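Local coordinates for protein aminotransferase (Psychrobacter arcticus 273-4, PDB 3IF2) that binds pyridoxal 5'-phosphate and probably catalyses amino-group transfer, perhaps between valine and pyruvate, at residues 282-287 / 307-312; 86-91 / 314-319; 356-361 / 371-376; 377-382 / 413-418. One frame throughout, in Å; residues are numbered along the deposited sequence.

Contact 1: residues 282-287 / 307-312; sequences MRTGII and APTRFG. With PLP (pyridoxal-5'-phosphate), chain C.
Met282 packs against the start of the helix that begins at Phe311: its terminal methyl CE lies at the rim of the Phe311 ring, 3.5 Å from CD2 and near the ring plane, while its CB rests 3.8 Å from Gly312 CA. Gly312 lets the two segments come this near, because a side chain there would run into Thr284 OG1. The Thr284 hydroxyl is hydrogen-bonded to a water 2.8 Å from OG1, and the same water gives a weak hydrogen bond to Thr309 O, bridging the segments. Thr309 turns its methyl CG2 to the backbone of 282-287, close to the carbonyl oxygens of Met282 and Arg283. One step outward, Arg283 leads away from this packing and grips the cofactor phosphate: NH1 donates to PLP O1P at 3.2 Å, whereas NH2 points to O3P at an implausibly short distance whose detail is doubtful. The phosphorus lies in the guanidinium plane, at its edge. Arg283 NE also donates to Pro280 O, and NH1 to Asn305 O of the second subunit; the Phe311 rings of the two subunits also meet. This is the phosphate-binding end of the cofactor site in a class I/II aminotransferase, built at the dimer interface.

Contact 2: residues 86-91 / 314-319; sequences SAFIDA and AIATPL
The helical segments 86-91 and 314-319 run roughly parallel, their axes inclined by 31° and 9.0 Å apart at closest approach. Phe88 and Thr317 sit where the backbones come nearest, with CA atoms 5.0 Å apart. The second helix is kinked at Pro318, whose nitrogen makes no bond to the preceding turn. Phe88 and Thr317 carry most of the contact. With CG anti to the backbone N (chi1 -171°), the ring of Phe88 reaches across to the other helix. Ring atom CE1 lies 3.5 Å from Ala316 CB, and CZ also touches that methyl. Nearer the root of the side chain, Thr317 OG1 approaches Phe88 CD1 to 3.2 Å and leans on CB as well, but the polar partner of this hydroxyl is Ala313 O, in its own helix. The two helices pack beside the large mixed sheet of the aminotransferase fold, and Phe88 also touches Leu111 on strand 109-112 and Val320 farther along helix 311-321. An alanine in place of Phe88 would probably open a gap beside Ala316 and leave the methyl of that residue without its aromatic neighbour. Away from the ring the fit is looser: Ala91 CB stands 4.1 Å from Thr317 O, and Thr317 CG2 lies 4.2 Å from Ala87 O, on a more exposed side of the pair.

Contact 3: residues 356-361 / 371-376; sequences PLMIHK and WFKDLP
Met358 and Trp371 face each other as an antiparallel hydrogen-bonded pair, and here the contact is tightest. Trp371 N donates to Met358 O at 2.8 Å with a nearly straight N-H...O angle of 173°, and Met358 N returns an equally short bond to Trp371 O. A third backbone bond, from Lys373 N to Pro356 O at 3.1 Å, continues the pairing just past the strand ends. Leu357 and Phe372 form the adjoining non-hydrogen-bonded pair. Their side chains lie side by side on the buried face, where Leu357 CD1 meets the ring of Phe372 at CE1, 3.7 Å away. The other face, that of Met358 and Trp371, is partly exposed to solvent, although its side chains still touch. Met358 CB sits 3.8 Å from Trp371 CE3, and its CG lies as far from Lys373 CE. Lys373 CG lies over one face of the indole of Trp371, 3.8 Å above the plane and offset toward the rim. The NZ of Lys373 makes a long, weak ion pair with Glu177, while Trp371 NE1 is held by Glu413. This hairpin of strands 357-360 and 367-372 lies within a mixed sheet: strand 183-190 flanks it beyond 357-360, strand 414-418 beyond 367-372, and helix 423-441 packs on Phe372 through Val437 and Tyr441.

Contact 4: residues 377-382 / 413-418; sequences ISTLDL and ECIRMS
Thr379, in the first turn of helix 379-388, makes both the polar and the closest apolar contacts with segment 413-418. The polar part centres on Cys414 O, 3.0 Å from Thr379 OG1. That bond is weak and not settled, since the hydroxyl also hydrogen-bonds with Ser396 OG, which in turn bonds to Cys414 O; the three oxygens thus lie close together. Thr379 OG1 stands between the backbone N and the carbonyl carbon (chi1 50°), which turns it to this carbonyl. Van der Waals contacts come from the other branch: CG2 presses on the backbone at Glu413 C, 3.3 Å away, and meets Ile415 CG2 at 3.8 Å. A turn later, Leu382 CD2 reaches the same Ile415 methyl at 4.2 Å, the two side chains crossing at about a right angle. An alanine at Thr379 would probably leave Cys414 O and Ser396 without this hydroxyl partner and open a gap beside Ile415 CG2. Ser378 is the N-cap, its OG accepting from Asp381 N at 3.3 Å, while Leu382 N to Ser378 O is an ordinary helical backbone bond. Leu382 also touches Val436 and Val437 of helix 423-441. This is helix-on-sheet packing, an N-capped helix laid on a strand of the six-stranded mixed sheet that, as in other class I/II aminotransferases, probably belongs to the small C-terminal domain.

The four contacts form two clusters on opposite sides of the chain's centre. Contacts 1 and 2 share helix 311-321, with centres 11 Å apart; Phe88 touches Thr284 and Ile286, so its ring joins the helix pair to the strand that follows the cofactor-binding Arg283. The side chain of Phe88 is itself about 11 Å from a bound cofactor. Contacts 3 and 4 lie 10 Å apart, centre to centre, and meet along neighbouring strands 367-372 and 414-418, where Phe372 N lies 3.0 Å from Glu413 O, a probable hydrogen bond. Between clusters, contacts 1 and 4 come within about 14 Å at their nearest atoms. Contact 4 has its own link to the cofactor site: Arg416 hydrogen-bonds to Asn217, which hydrogen-bonds to the cofactor.

Contact 1: residues 282-287 / 307-312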
loop_
_atom_site.group_PDB
_atom_site.type_symbol
_atom_site.label_atom_id
_atom_site.label_comp_id
_atom_site.label_asym_id
_atom_site.label_seq_id
_atom_site.Cartn_x
_atom_site.Cartn_y
_atom_site.Cartn_z
HETATM N N MSE A 282 10.597 -1.123 -4.369
HETATM C CA MSE A 282 9.978 0.202 -4.350
HETATM C C MSE A 282 8.448 0.206 -4.416
HETATM O O MSE A 282 7.851 1.227 -4.074
HETATM C CB MSE A 282 10.492 1.027 -5.522
HETATM C CG MSE A 282 12.000 1.217 -5.605
HETATM SE SE MSE A 282 12.745 2.080 -4.049
HETATM C CE MSE A 282 14.048 3.056 -5.119
ATOM N N ARG A 283 7.821 -0.876 -4.898
ATOM C CA ARG A 283 6.365 -1.012 -4.954
ATOM C C ARG A 283 5.679 0.091 -5.743
ATOM O O ARG A 283 4.934 0.876 -5.170
ATOM C CB ARG A 283 5.751 -1.112 -3.527
ATOM C CG ARG A 283 6.429 -2.047 -2.509
ATOM C CD ARG A 283 6.134 -3.541 -2.659
ATOM N NE ARG A 283 6.350 -3.953 -4.003
ATOM C CZ ARG A 283 5.460 -4.413 -4.881
ATOM N NH1 ARG A 283 4.194 -4.767 -4.592
ATOM N NH2 ARG A 283 5.933 -4.601 -6.096
ATOM N N THR A 284 5.918 0.136 -7.056
ATOM C CA THR A 284 5.275 1.138 -7.945
ATOM C C THR A 284 4.491 0.469 -9.066
ATOM O O THR A 284 5.088 -0.184 -9.935
ATOM C CB THR A 284 6.296 2.084 -8.590
ATOM O OG1 THR A 284 7.173 2.573 -7.577
ATOM C CG2 THR A 284 5.583 3.248 -9.301
ATOM N N GLY A 285 3.164 0.623 -9.015
ATOM C CA GLY A 285 2.248 0.171 -10.062
ATOM C C GLY A 285 1.767 1.406 -10.819
ATOM O O GLY A 285 1.651 2.474 -10.223
ATOM N N ILE A 286 1.497 1.259 -12.114
ATOM C CA ILE A 286 1.036 2.351 -12.968
ATOM C C ILE A 286 -0.265 1.907 -13.634
ATOM O O ILE A 286 -0.292 0.823 -14.203
ATOM C CB ILE A 286 2.061 2.665 -14.095
ATOM C CG1 ILE A 286 3.486 2.904 -13.541
ATOM C CG2 ILE A 286 1.582 3.852 -14.961
ATOM C CD1 ILE A 286 4.617 2.943 -14.632
ATOM N N ILE A 287 -1.318 2.737 -13.587
ATOM C CA ILE A 287 -2.603 2.448 -14.234
ATOM C C ILE A 287 -2.894 3.532 -15.280
ATOM O O ILE A 287 -2.881 4.706 -14.943
ATOM C CB ILE A 287 -3.815 2.394 -13.220
ATOM C CG1 ILE A 287 -3.659 1.264 -12.197
ATOM C CG2 ILE A 287 -5.118 2.152 -13.958
ATOM C CD1 ILE A 287 -4.754 1.231 -11.084
ATOM N N ALA A 307 -1.416 8.371 0.430
ATOM C CA ALA A 307 -0.840 8.584 -0.908
ATOM C C ALA A 307 0.041 7.369 -1.238
ATOM O O ALA A 307 0.469 6.656 -0.339
ATOM C CB ALA A 307 -0.036 9.875 -0.971
ATOM N N PRO A 308 0.253 7.080 -2.519
ATOM C CA PRO A 308 1.112 5.952 -2.788
ATOM C C PRO A 308 2.580 6.339 -2.599
ATOM O O PRO A 308 2.940 7.513 -2.444
ATOM C CB PRO A 308 0.792 5.586 -4.245
ATOM C CG PRO A 308 0.104 6.765 -4.831
ATOM C CD PRO A 308 -0.144 7.770 -3.754
ATOM N N THR A 309 3.410 5.316 -2.641
ATOM C CA THR A 309 4.858 5.450 -2.496
ATOM C C THR A 309 5.432 6.263 -3.642
ATOM O O THR A 309 4.823 6.323 -4.713
ATOM C CB THR A 309 5.499 4.060 -2.393
ATOM O OG1 THR A 309 6.764 4.202 -1.782
ATOM C CG2 THR A 309 5.617 3.390 -3.723
ATOM N N ARG A 310 6.554 6.938 -3.423
ATOM C CA ARG A 310 7.123 7.741 -4.518
ATOM C C ARG A 310 8.583 7.561 -4.879
ATOM O O ARG A 310 9.010 8.125 -5.887
ATOM C CB ARG A 310 6.748 9.212 -4.350
ATOM C CG ARG A 310 7.282 9.902 -3.152
ATOM C CD ARG A 310 6.588 11.253 -2.931
ATOM N NE ARG A 310 6.749 12.171 -4.061
ATOM C CZ ARG A 310 6.514 13.488 -4.057
ATOM N NH1 ARG A 310 6.163 14.145 -2.955
ATOM N NH2 ARG A 310 6.687 14.171 -5.192
ATOM N N PHE A 311 9.320 6.714 -4.177
ATOM C CA PHE A 311 10.714 6.627 -4.493
ATOM C C PHE A 311 11.014 5.890 -5.789
ATOM O O PHE A 311 12.024 6.195 -6.459
ATOM C CB PHE A 311 11.605 6.193 -3.315
ATOM C CG PHE A 311 12.900 6.918 -3.343
ATOM C CD1 PHE A 311 12.977 8.226 -2.815
ATOM C CD2 PHE A 311 13.980 6.413 -4.050
ATOM C CE1 PHE A 311 14.155 8.983 -2.923
ATOM C CE2 PHE A 311 15.179 7.151 -4.164
ATOM C CZ PHE A 311 15.263 8.442 -3.611
ATOM N N GLY A 312 10.145 4.941 -6.145
ATOM C CA GLY A 312 10.231 4.266 -7.423
ATOM C C GLY A 312 10.030 5.290 -8.536
ATOM O O GLY A 312 10.808 5.330 -9.505
HETATM N N1 PLP C . 1.393 -9.202 -12.726
HETATM C C2 PLP C . 2.049 -10.393 -12.955
HETATM C C2A PLP C . 1.704 -11.147 -14.200
HETATM C C3 PLP C . 3.020 -10.849 -12.035
HETATM O O3 PLP C . 3.699 -12.023 -12.225
HETATM C C4 PLP C . 3.295 -10.094 -10.870
HETATM C C4A PLP C . 4.137 -10.763 -9.789
HETATM O O4A PLP C . 5.086 -10.179 -9.252
HETATM C C5 PLP C . 2.592 -8.862 -10.656
HETATM C C6 PLP C . 1.646 -8.449 -11.613
HETATM C C5A PLP C . 2.782 -7.983 -9.403
HETATM O O4P PLP C . 3.833 -7.047 -9.515
HETATM P P PLP C . 3.982 -5.846 -8.462
HETATM O O1P PLP C . 2.974 -5.684 -7.350
HETATM O O2P PLP C . 3.903 -4.660 -9.363
HETATM O O3P PLP C . 5.318 -6.032 -7.857
HETATM O O HOH W 1 6.994 4.998 -6.199
#

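Contact 2: residues 86-91 / 314-319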
loop_
_atom_site.group_PDB
_atom_site.type_symbol
_atom_site.label_atom_id
_atom_site.label_comp_id
_atom_site.label_asym_id
_atom_site.label_seq_id
_atom_site.Cartn_x
_atom_site.Cartn_y
_atom_site.Cartn_z
ATOM N N SER A 86 3.162 13.629 -9.051
ATOM C CA SER A 86 2.833 14.487 -10.221
ATOM C C SER A 86 3.867 14.450 -11.358
ATOM O O SER A 86 3.483 14.244 -12.509
ATOM C CB SER A 86 2.685 15.953 -9.809
ATOM O OG SER A 86 1.721 16.083 -8.784
ATOM N N ALA A 87 5.148 14.642 -11.021
ATOM C CA ALA A 87 6.235 14.698 -12.003
ATOM C C ALA A 87 6.334 13.398 -12.814
ATOM O O ALA A 87 6.471 13.437 -14.046
ATOM C CB ALA A 87 7.606 15.055 -11.329
ATOM N N PHE A 88 6.231 12.268 -12.115
ATOM C CA PHE A 88 6.258 10.937 -12.760
ATOM C C PHE A 88 5.057 10.728 -13.713
ATOM O O PHE A 88 5.242 10.229 -14.829
ATOM C CB PHE A 88 6.340 9.819 -11.698
ATOM C CG PHE A 88 6.582 8.430 -12.256
ATOM C CD1 PHE A 88 7.615 8.183 -13.183
ATOM C CD2 PHE A 88 5.858 7.346 -11.773
ATOM C CE1 PHE A 88 7.879 6.906 -13.650
ATOM C CE2 PHE A 88 6.106 6.064 -12.216
ATOM C CZ PHE A 88 7.117 5.824 -13.165
ATOM N N ILE A 89 3.855 11.129 -13.283
ATOM C CA ILE A 89 2.667 11.053 -14.142
ATOM C C ILE A 89 2.845 11.914 -15.411
ATOM O O ILE A 89 2.536 11.434 -16.499
ATOM C CB ILE A 89 1.324 11.428 -13.372
ATOM C CG1 ILE A 89 0.930 10.295 -12.401
ATOM C CG2 ILE A 89 0.159 11.748 -14.354
ATOM C CD1 ILE A 89 -0.133 10.702 -11.410
ATOM N N ASP A 90 3.331 13.154 -15.269
ATOM C CA ASP A 90 3.559 14.045 -16.437
ATOM C C ASP A 90 4.570 13.435 -17.410
ATOM O O ASP A 90 4.350 13.472 -18.619
ATOM C CB ASP A 90 4.029 15.460 -16.044
ATOM C CG ASP A 90 2.980 16.265 -15.302
ATOM O OD1 ASP A 90 1.757 16.150 -15.570
ATOM O OD2 ASP A 90 3.402 17.062 -14.442
ATOM N N ALA A 91 5.655 12.870 -16.872
ATOM C CA ALA A 91 6.670 12.171 -17.681
ATOM C C ALA A 91 6.041 11.003 -18.465
ATOM O O ALA A 91 6.270 10.865 -19.673
ATOM C CB ALA A 91 7.799 11.668 -16.798
ATOM N N ALA A 314 10.588 8.480 -8.287
ATOM C CA ALA A 314 11.744 9.376 -8.275
ATOM C C ALA A 314 12.876 8.839 -9.154
ATOM O O ALA A 314 13.431 9.593 -9.947
ATOM C CB ALA A 314 12.210 9.648 -6.857
ATOM N N ILE A 315 13.183 7.546 -9.043
ATOM C CA ILE A 315 14.221 6.932 -9.887
ATOM C C ILE A 315 13.800 6.918 -11.354
ATOM O O ILE A 315 14.588 7.314 -12.220
ATOM C CB ILE A 315 14.613 5.453 -9.473
ATOM C CG1 ILE A 315 15.747 5.404 -8.463
ATOM C CG2 ILE A 315 15.214 4.678 -10.660
ATOM C CD1 ILE A 315 15.520 6.166 -7.297
ATOM N N ALA A 316 12.574 6.467 -11.609
ATOM C CA ALA A 316 12.094 6.216 -12.969
ATOM C C ALA A 316 11.776 7.444 -13.796
ATOM O O ALA A 316 11.874 7.376 -15.031
ATOM C CB ALA A 316 10.894 5.276 -12.937
ATOM N N THR A 317 11.425 8.554 -13.135
ATOM C CA THR A 317 11.041 9.811 -13.822
ATOM C C THR A 317 12.043 10.267 -14.906
ATOM O O THR A 317 11.632 10.409 -16.048
ATOM C CB THR A 317 10.690 10.946 -12.803
ATOM O OG1 THR A 317 9.517 10.566 -12.076
ATOM C CG2 THR A 317 10.447 12.297 -13.480
ATOM N N PRO A 318 13.345 10.451 -14.564
ATOM C CA PRO A 318 14.301 10.856 -15.587
ATOM C C PRO A 318 14.550 9.810 -16.671
ATOM O O PRO A 318 14.798 10.194 -17.808
ATOM C CB PRO A 318 15.588 11.157 -14.789
ATOM C CG PRO A 318 15.435 10.423 -13.518
ATOM C CD PRO A 318 13.963 10.507 -13.227
ATOM N N LEU A 319 14.474 8.525 -16.328
ATOM C CA LEU A 319 14.665 7.437 -17.302
ATOM C C LEU A 319 13.467 7.334 -18.285
ATOM O O LEU A 319 13.622 6.785 -19.393
ATOM C CB LEU A 319 14.937 6.085 -16.602
ATOM C CG LEU A 319 16.049 6.020 -15.532
ATOM C CD1 LEU A 319 16.164 4.632 -14.923
ATOM C CD2 LEU A 319 17.391 6.447 -16.070
#

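Contact 3: residues 356-361 / 371-376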
loop_
_atom_site.group_PDB
_atom_site.type_symbol
_atom_site.label_atom_id
_atom_site.label_comp_id
_atom_site.label_asym_id
_atom_site.label_seq_id
_atom_site.Cartn_x
_atom_site.Cartn_y
_atom_site.Cartn_z
ATOM N N PRO A 356 7.809 -37.736 -21.593
ATOM C CA PRO A 356 6.632 -36.916 -21.963
ATOM C C PRO A 356 6.587 -35.445 -21.499
ATOM O O PRO A 356 5.497 -34.929 -21.199
ATOM C CB PRO A 356 5.467 -37.706 -21.343
ATOM C CG PRO A 356 5.986 -39.087 -21.216
ATOM C CD PRO A 356 7.379 -38.885 -20.770
ATOM N N LEU A 357 7.738 -34.767 -21.468
ATOM C CA LEU A 357 7.803 -33.361 -21.094
ATOM C C LEU A 357 7.380 -32.560 -22.291
ATOM O O LEU A 357 7.860 -32.806 -23.393
ATOM C CB LEU A 357 9.231 -32.908 -20.718
ATOM C CG LEU A 357 9.487 -31.418 -20.367
ATOM C CD1 LEU A 357 8.693 -30.984 -19.143
ATOM C CD2 LEU A 357 10.982 -31.125 -20.165
HETATM N N MSE A 358 6.436 -31.653 -22.057
HETATM C CA MSE A 358 6.060 -30.605 -22.997
HETATM C C MSE A 358 6.447 -29.315 -22.244
HETATM O O MSE A 358 6.350 -29.258 -21.010
HETATM C CB MSE A 358 4.567 -30.628 -23.308
HETATM C CG MSE A 358 4.056 -31.914 -23.926
HETATM SE SE MSE A 358 4.616 -32.129 -25.774
HETATM C CE MSE A 358 3.442 -30.839 -26.639
ATOM N N ILE A 359 6.922 -28.316 -22.986
ATOM C CA ILE A 359 7.304 -27.011 -22.457
ATOM C C ILE A 359 6.439 -25.983 -23.176
ATOM O O ILE A 359 6.279 -26.070 -24.373
ATOM C CB ILE A 359 8.806 -26.735 -22.710
ATOM C CG1 ILE A 359 9.664 -27.765 -21.960
ATOM C CG2 ILE A 359 9.205 -25.309 -22.274
ATOM C CD1 ILE A 359 11.157 -27.658 -22.235
ATOM N N HIS A 360 5.855 -25.025 -22.462
ATOM C CA HIS A 360 5.045 -24.006 -23.128
ATOM C C HIS A 360 6.021 -23.131 -23.908
ATOM O O HIS A 360 7.128 -22.880 -23.412
ATOM C CB HIS A 360 4.246 -23.174 -22.127
ATOM C CG HIS A 360 3.207 -22.300 -22.760
ATOM N ND1 HIS A 360 3.522 -21.152 -23.445
ATOM C CD2 HIS A 360 1.855 -22.391 -22.784
ATOM C CE1 HIS A 360 2.414 -20.580 -23.879
ATOM N NE2 HIS A 360 1.387 -21.307 -23.485
ATOM N N LYS A 361 5.642 -22.729 -25.129
ATOM C CA LYS A 361 6.491 -21.863 -25.943
ATOM C C LYS A 361 6.762 -20.594 -25.106
ATOM O O LYS A 361 5.810 -19.906 -24.744
ATOM C CB LYS A 361 5.899 -21.539 -27.347
ATOM C CG LYS A 361 6.538 -20.295 -28.043
ATOM C CD LYS A 361 6.275 -20.047 -29.551
ATOM C CE LYS A 361 7.575 -20.177 -30.342
ATOM N NZ LYS A 361 7.496 -19.820 -31.791
ATOM N N TRP A 371 4.935 -29.198 -18.638
ATOM C CA TRP A 371 3.784 -30.132 -18.619
ATOM C C TRP A 371 4.263 -31.590 -18.767
ATOM O O TRP A 371 4.751 -31.980 -19.819
ATOM C CB TRP A 371 2.786 -29.746 -19.718
ATOM C CG TRP A 371 1.602 -30.679 -19.932
ATOM C CD1 TRP A 371 0.993 -31.489 -19.000
ATOM C CD2 TRP A 371 0.818 -30.798 -21.123
ATOM N NE1 TRP A 371 -0.074 -32.159 -19.561
ATOM C CE2 TRP A 371 -0.215 -31.746 -20.859
ATOM C CE3 TRP A 371 0.889 -30.210 -22.397
ATOM C CZ2 TRP A 371 -1.164 -32.119 -21.829
ATOM C CZ3 TRP A 371 -0.062 -30.590 -23.374
ATOM C CH2 TRP A 371 -1.070 -31.542 -23.077
ATOM N N PHE A 372 4.117 -32.364 -17.692
ATOM C CA PHE A 372 4.468 -33.781 -17.645
ATOM C C PHE A 372 3.213 -34.579 -18.002
ATOM O O PHE A 372 2.380 -34.817 -17.130
ATOM C CB PHE A 372 4.969 -34.163 -16.239
ATOM C CG PHE A 372 6.101 -33.310 -15.745
ATOM C CD1 PHE A 372 7.370 -33.422 -16.309
ATOM C CD2 PHE A 372 5.917 -32.413 -14.696
ATOM C CE1 PHE A 372 8.427 -32.630 -15.849
ATOM C CE2 PHE A 372 6.966 -31.627 -14.230
ATOM C CZ PHE A 372 8.221 -31.734 -14.808
ATOM N N LYS A 373 3.061 -34.964 -19.275
ATOM C CA LYS A 373 1.886 -35.763 -19.706
ATOM C C LYS A 373 1.829 -37.111 -18.954
ATOM O O LYS A 373 2.830 -37.814 -18.900
ATOM C CB LYS A 373 1.869 -36.044 -21.228
ATOM C CG LYS A 373 1.515 -34.886 -22.218
ATOM C CD LYS A 373 1.578 -35.462 -23.674
ATOM C CE LYS A 373 1.348 -34.455 -24.831
ATOM N NZ LYS A 373 -0.064 -34.106 -25.167
ATOM N N ASP A 374 0.672 -37.431 -18.357
ATOM C CA ASP A 374 0.421 -38.707 -17.627
ATOM C C ASP A 374 1.387 -39.002 -16.473
ATOM O O ASP A 374 1.837 -40.135 -16.307
ATOM C CB ASP A 374 0.411 -39.906 -18.601
ATOM C CG ASP A 374 -0.493 -39.692 -19.799
ATOM O OD1 ASP A 374 -1.505 -38.961 -19.691
ATOM O OD2 ASP A 374 -0.183 -40.272 -20.858
ATOM N N LEU A 375 1.683 -37.979 -15.673
ATOM C CA LEU A 375 2.604 -38.128 -14.541
ATOM C C LEU A 375 1.901 -39.014 -13.497
ATOM O O LEU A 375 0.729 -38.755 -13.182
ATOM C CB LEU A 375 2.996 -36.760 -13.963
ATOM C CG LEU A 375 4.071 -36.675 -12.862
ATOM C CD1 LEU A 375 5.380 -37.315 -13.281
ATOM C CD2 LEU A 375 4.305 -35.212 -12.430
ATOM N N PRO A 376 2.578 -40.084 -12.994
ATOM C CA PRO A 376 1.908 -40.980 -12.012
ATOM C C PRO A 376 1.500 -40.337 -10.675
ATOM O O PRO A 376 0.652 -40.893 -9.983
ATOM C CB PRO A 376 2.929 -42.104 -11.782
ATOM C CG PRO A 376 3.951 -41.941 -12.828
ATOM C CD PRO A 376 3.968 -40.515 -13.233
#

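Contact 4: residues 377-382 / 413-418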
loop_
_atom_site.group_PDB
_atom_site.type_symbol
_atom_site.label_atom_id
_atom_site.label_comp_id
_atom_site.label_asym_id
_atom_site.label_seq_id
_atom_site.Cartn_x
_atom_site.Cartn_y
_atom_site.Cartn_z
ATOM N N ILE A 377 2.119 -39.208 -10.318
ATOM C CA ILE A 377 1.759 -38.443 -9.124
ATOM C C ILE A 377 1.233 -37.082 -9.587
ATOM O O ILE A 377 1.349 -36.740 -10.766
ATOM C CB ILE A 377 2.967 -38.329 -8.120
ATOM C CG1 ILE A 377 4.150 -37.504 -8.681
ATOM C CG2 ILE A 377 3.432 -39.741 -7.699
ATOM C CD1 ILE A 377 5.312 -37.344 -7.701
ATOM N N SER A 378 0.606 -36.342 -8.678
ATOM C CA SER A 378 0.147 -34.978 -8.986
ATOM C C SER A 378 1.355 -34.051 -8.835
ATOM O O SER A 378 2.289 -34.370 -8.080
ATOM C CB SER A 378 -0.984 -34.514 -8.051
ATOM O OG SER A 378 -0.533 -34.295 -6.732
ATOM N N THR A 379 1.337 -32.913 -9.525
ATOM C CA THR A 379 2.430 -31.937 -9.411
ATOM C C THR A 379 2.530 -31.333 -8.001
ATOM O O THR A 379 3.627 -30.954 -7.595
ATOM C CB THR A 379 2.416 -30.891 -10.523
ATOM O OG1 THR A 379 1.114 -30.306 -10.647
ATOM C CG2 THR A 379 2.821 -31.552 -11.841
ATOM N N LEU A 380 1.420 -31.283 -7.250
ATOM C CA LEU A 380 1.469 -30.900 -5.818
ATOM C C LEU A 380 2.311 -31.905 -5.013
ATOM O O LEU A 380 2.974 -31.518 -4.053
ATOM C CB LEU A 380 0.072 -30.803 -5.186
ATOM C CG LEU A 380 0.009 -30.405 -3.679
ATOM C CD1 LEU A 380 0.771 -29.079 -3.399
ATOM C CD2 LEU A 380 -1.434 -30.349 -3.150
ATOM N N ASP A 381 2.255 -33.176 -5.418
ATOM C CA ASP A 381 3.019 -34.268 -4.812
ATOM C C ASP A 381 4.485 -34.178 -5.268
ATOM O O ASP A 381 5.397 -34.369 -4.458
ATOM C CB ASP A 381 2.400 -35.618 -5.194
ATOM C CG ASP A 381 2.539 -36.664 -4.107
ATOM O OD1 ASP A 381 3.659 -36.832 -3.547
ATOM O OD2 ASP A 381 1.511 -37.331 -3.833
ATOM N N LEU A 382 4.703 -33.900 -6.560
ATOM C CA LEU A 382 6.050 -33.656 -7.103
ATOM C C LEU A 382 6.725 -32.512 -6.337
ATOM O O LEU A 382 7.864 -32.639 -5.935
ATOM C CB LEU A 382 6.008 -33.323 -8.602
ATOM C CG LEU A 382 7.320 -33.054 -9.348
ATOM C CD1 LEU A 382 8.261 -34.213 -9.126
ATOM C CD2 LEU A 382 7.074 -32.805 -10.849
ATOM N N GLU A 413 -0.790 -31.599 -13.610
ATOM C CA GLU A 413 0.326 -32.103 -14.447
ATOM C C GLU A 413 1.409 -31.083 -14.815
ATOM O O GLU A 413 2.343 -31.437 -15.509
ATOM C CB GLU A 413 -0.237 -32.785 -15.713
ATOM C CG GLU A 413 -0.901 -34.128 -15.426
ATOM C CD GLU A 413 -1.377 -34.861 -16.670
ATOM O OE1 GLU A 413 -1.388 -34.262 -17.775
ATOM O OE2 GLU A 413 -1.760 -36.057 -16.528
ATOM N N CYS A 414 1.334 -29.849 -14.315
ATOM C CA CYS A 414 2.337 -28.844 -14.651
ATOM C C CYS A 414 3.065 -28.226 -13.470
ATOM O O CYS A 414 2.635 -28.379 -12.322
ATOM C CB CYS A 414 1.714 -27.759 -15.532
ATOM S SG CYS A 414 0.938 -28.451 -16.962
ATOM N N ILE A 415 4.218 -27.608 -13.763
ATOM C CA ILE A 415 4.971 -26.826 -12.772
ATOM C C ILE A 415 5.460 -25.504 -13.380
ATOM O O ILE A 415 5.669 -25.426 -14.592
ATOM C CB ILE A 415 6.146 -27.624 -12.081
ATOM C CG1 ILE A 415 7.339 -27.883 -13.019
ATOM C CG2 ILE A 415 5.621 -28.947 -11.440
ATOM C CD1 ILE A 415 8.460 -28.718 -12.359
ATOM N N ARG A 416 5.570 -24.465 -12.545
ATOM C CA ARG A 416 6.187 -23.186 -12.941
ATOM C C ARG A 416 7.624 -23.196 -12.380
ATOM O O ARG A 416 7.838 -23.564 -11.205
ATOM C CB ARG A 416 5.430 -21.971 -12.405
ATOM C CG ARG A 416 5.855 -20.669 -13.041
ATOM C CD ARG A 416 5.328 -19.477 -12.261
ATOM N NE ARG A 416 5.977 -19.308 -10.970
ATOM C CZ ARG A 416 5.636 -18.397 -10.056
ATOM N NH1 ARG A 416 4.647 -17.523 -10.266
ATOM N NH2 ARG A 416 6.315 -18.347 -8.918
HETATM N N MSE A 417 8.578 -22.802 -13.227
HETATM C CA MSE A 417 10.012 -22.754 -12.899
HETATM C C MSE A 417 10.556 -21.375 -13.239
HETATM O O MSE A 417 10.345 -20.907 -14.347
HETATM C CB MSE A 417 10.746 -23.790 -13.743
HETATM C CG MSE A 417 12.217 -23.940 -13.409
HETATM SE SE MSE A 417 13.076 -25.243 -14.535
HETATM C CE MSE A 417 12.916 -24.252 -16.168
ATOM N N SER A 418 11.253 -20.734 -12.308
ATOM C CA SER A 418 11.818 -19.406 -12.575
ATOM C C SER A 418 13.141 -19.498 -13.353
ATOM O O SER A 418 14.072 -20.180 -12.919
ATOM C CB SER A 418 12.050 -18.608 -11.291
ATOM O OG SER A 418 12.611 -17.317 -11.627
#